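Local coordinates for cytochrome c-552/4 domain-containing protein (Ignicoccus hospitalis KIN4/I, PDB 4QO5), which is a membrane-associated octaheme cytochrome c that binds eight c-type haems and probably serves in electron transfer, at the interface of chains A and B. Residues are numbered along the deposited sequence; one frame, centred on the assembly and turned at random. Chains: chain A/B, Hypothetical multiheme protein.

The interface of chains A and B. Residues chain A 494, 499-500, 503; chain B 242, 467, 471, 474-475.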
ATOM      1  N   PHE A 494       6.729  11.339   6.510  1.00 18.91           N
ATOM      2  CA  PHE A 494       7.377  11.449   5.204  1.00 17.87           C
ATOM      3  C   PHE A 494       6.473  11.092   4.036  1.00 21.32           C
ATOM      4  O   PHE A 494       6.607  11.650   2.949  1.00 24.40           O
ATOM      5  CB  PHE A 494       8.624  10.568   5.138  1.00 17.49           C
ATOM      6  CG  PHE A 494       9.732  11.007   6.045  1.00 21.28           C
ATOM      7  CD1 PHE A 494      10.359  12.238   5.867  1.00 22.06           C
ATOM      8  CD2 PHE A 494      10.187  10.164   7.038  1.00 22.71           C
ATOM      9  CE1 PHE A 494      11.409  12.622   6.699  1.00 26.11           C
ATOM     10  CE2 PHE A 494      11.216  10.540   7.866  1.00 21.24           C
ATOM     11  CZ  PHE A 494      11.833  11.772   7.693  1.00 26.52           C
ATOM     12  N   TYR A 499       6.579  16.347   6.803  1.00 21.54           N
ATOM     13  CA  TYR A 499       7.687  16.572   5.896  1.00 25.41           C
ATOM     14  C   TYR A 499       7.161  17.106   4.565  1.00 23.38           C
ATOM     15  O   TYR A 499       7.709  18.058   4.002  1.00 22.11           O
ATOM     16  CB  TYR A 499       8.527  15.296   5.690  1.00 21.94           C
ATOM     17  CG  TYR A 499       9.514  15.484   4.567  1.00 25.35           C
ATOM     18  CD1 TYR A 499      10.765  16.054   4.795  1.00 25.90           C
ATOM     19  CD2 TYR A 499       9.174  15.132   3.267  1.00 24.95           C
ATOM     20  CE1 TYR A 499      11.645  16.259   3.749  1.00 30.91           C
ATOM     21  CE2 TYR A 499      10.035  15.337   2.230  1.00 26.88           C
ATOM     22  CZ  TYR A 499      11.268  15.892   2.467  1.00 32.07           C
ATOM     23  OH  TYR A 499      12.109  16.078   1.397  1.00 33.09           O
ATOM     24  N   GLN A 500       6.088  16.499   4.069  1.00 21.23           N
ATOM     25  CA  GLN A 500       5.536  16.912   2.779  1.00 22.59           C
ATOM     26  C   GLN A 500       4.943  18.309   2.858  1.00 24.03           C
ATOM     27  O   GLN A 500       5.073  19.106   1.919  1.00 23.90           O
ATOM     28  CB  GLN A 500       4.494  15.912   2.276  1.00 25.74           C
ATOM     29  CG  GLN A 500       5.064  14.523   2.018  1.00 22.01           C
ATOM     30  CD  GLN A 500       6.004  14.484   0.819  1.00 25.80           C
ATOM     31  OE1 GLN A 500       5.987  15.376  -0.031  1.00 29.05           O
ATOM     32  NE2 GLN A 500       6.846  13.463   0.765  1.00 25.90           N
ATOM     33  N   LYS A 503       7.743  20.780   2.994  1.00 23.44           N
ATOM     34  CA  LYS A 503       8.317  20.790   1.648  1.00 27.08           C
ATOM     35  C   LYS A 503       7.440  21.603   0.683  1.00 28.04           C
ATOM     36  O   LYS A 503       7.938  22.401  -0.122  1.00 25.27           O
ATOM     37  CB  LYS A 503       8.478  19.361   1.126  1.00 24.14           C
ATOM     38  CG  LYS A 503       9.074  19.275  -0.265  1.00 26.38           C
ATOM     39  CD  LYS A 503       9.194  17.825  -0.702  1.00 29.99           C
ATOM     40  CE  LYS A 503       9.422  17.720  -2.195  1.00 36.77           C
ATOM     41  NZ  LYS A 503       9.432  16.299  -2.650  1.00 42.66           N
TER
ATOM     42  N   PRO B 242       8.215   6.251   2.567  1.00 22.50           N
ATOM     43  CA  PRO B 242       9.321   6.298   1.595  1.00 21.68           C
ATOM     44  C   PRO B 242      10.718   6.130   2.171  1.00 25.85           C
ATOM     45  O   PRO B 242      11.637   5.849   1.398  1.00 25.63           O
ATOM     46  CB  PRO B 242       9.208   7.710   1.019  1.00 23.96           C
ATOM     47  CG  PRO B 242       8.654   8.534   2.175  1.00 24.35           C
ATOM     48  CD  PRO B 242       7.719   7.595   2.922  1.00 22.66           C
ATOM     49  N   LYS B 467      15.697  19.965   0.245  1.00 24.08           N
ATOM     50  CA  LYS B 467      14.856  18.803   0.509  1.00 22.84           C
ATOM     51  C   LYS B 467      14.937  17.784  -0.633  1.00 25.92           C
ATOM     52  O   LYS B 467      14.800  16.579  -0.411  1.00 26.08           O
ATOM     53  CB  LYS B 467      13.411  19.238   0.785  1.00 25.22           C
ATOM     54  CG  LYS B 467      13.260  19.982   2.142  1.00 23.65           C
ATOM     55  CD  LYS B 467      11.891  20.642   2.229  1.00 30.21           C
ATOM     56  CE  LYS B 467      11.853  21.763   3.260  1.00 30.60           C
ATOM     57  NZ  LYS B 467      12.136  21.260   4.627  1.00 34.33           N
ATOM     58  N   GLU B 471      15.983  13.826  -0.134  1.00 20.71           N
ATOM     59  CA  GLU B 471      15.256  12.686  -0.679  1.00 24.03           C
ATOM     60  C   GLU B 471      16.156  11.743  -1.475  1.00 21.66           C
ATOM     61  O   GLU B 471      15.928  10.538  -1.494  1.00 23.72           O
ATOM     62  CB  GLU B 471      14.072  13.150  -1.530  1.00 21.34           C
ATOM     63  CG  GLU B 471      13.098  13.956  -0.703  1.00 25.49           C
ATOM     64  CD  GLU B 471      11.893  14.438  -1.476  1.00 34.96           C
ATOM     65  OE1 GLU B 471      11.717  14.037  -2.648  1.00 36.69           O
ATOM     66  OE2 GLU B 471      11.118  15.229  -0.897  1.00 33.03           O
ATOM     67  N   LEU B 474      17.719   9.884   1.668  1.00 25.04           N
ATOM     68  CA  LEU B 474      16.725   9.418   2.628  1.00 23.87           C
ATOM     69  C   LEU B 474      15.601   8.575   2.027  1.00 22.23           C
ATOM     70  O   LEU B 474      15.075   7.667   2.685  1.00 25.02           O
ATOM     71  CB  LEU B 474      16.115  10.611   3.391  1.00 22.05           C
ATOM     72  CG  LEU B 474      15.144  10.308   4.522  1.00 25.41           C
ATOM     73  CD1 LEU B 474      15.870   9.619   5.664  1.00 28.42           C
ATOM     74  CD2 LEU B 474      14.481  11.600   5.005  1.00 28.27           C
ATOM     75  N   PHE B 475      15.201   8.882   0.803  1.00 24.18           N
ATOM     76  CA  PHE B 475      14.133   8.106   0.170  1.00 20.31           C
ATOM     77  C   PHE B 475      14.688   7.139  -0.879  1.00 19.04           C
ATOM     78  O   PHE B 475      14.503   5.932  -0.784  1.00 20.65           O
ATOM     79  CB  PHE B 475      13.091   9.002  -0.520  1.00 18.82           C
ATOM     80  CG  PHE B 475      12.294   9.886   0.414  1.00 20.44           C
ATOM     81  CD1 PHE B 475      12.438   9.808   1.784  1.00 20.86           C
ATOM     82  CD2 PHE B 475      11.383  10.796  -0.118  1.00 27.77           C
ATOM     83  CE1 PHE B 475      11.691  10.625   2.623  1.00 24.36           C
ATOM     84  CE2 PHE B 475      10.636  11.613   0.711  1.00 28.71           C
ATOM     85  CZ  PHE B 475      10.795  11.526   2.083  1.00 26.18           C
TER
HETATM   86  O   HOH W   1      10.404  19.273   4.860  1.00 28.71           O
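A:Phe494 and A:Tyr499 meet B:Phe475 in the tightly packed part of this A/B interface of the deposited three-copy assembly. The structure alone does not show whether it forms at the membrane. Helix 498-520 of chain A and the loop before it lie here against helix 464-485 of chain B. The edge of the B:Phe475 ring faces A:Phe494, with B:Phe475 CE1 3.9 Å from A:Phe494 CD1. The CZ end of B:Phe475 points at a face of the A:Tyr499 ring, edge to face, the planes 69° apart. B:Leu474 reaches A:Phe494 from another direction, its methyl CD2 3.7 Å from ring atom CE1. B:Pro242 CG adds a contact with A:Phe494 CB at 3.6 Å, and also lies over one face of B:Phe475. A:Gln500 NE2 donates a hydrogen bond to the backbone O of A:Phe494, which probably helps hold the loop against the helix.

Beside the rings lies a polar cluster. With CG anti to the backbone N (chi1 170°), the phenol of A:Tyr499 extends toward B:Glu471. A:Tyr499 OH donates to carboxylate B:Glu471 OE2 at 2.6 Å, on the anti lone pair. From its extended chain, A:Lys503 NZ reaches the syn lone pair of B:Glu471 OE2, 2.7 Å away, as a salt bridge. A glutamine in place of B:Glu471 would probably leave A:Lys503 NZ without its charge partner and weaken the grip on the tyrosine hydroxyl.

The B:Lys467 methylenes run antiparallel to the A:Lys503 chain, with B:Lys467 CD 3.6 Å from A:Lys503 CA. Its amine end is looser and wetter. The chain bends at chi4 (-62°), and a water lies 2.6 Å from B:Lys467 NZ and 3.1 Å from the backbone O of A:Tyr499.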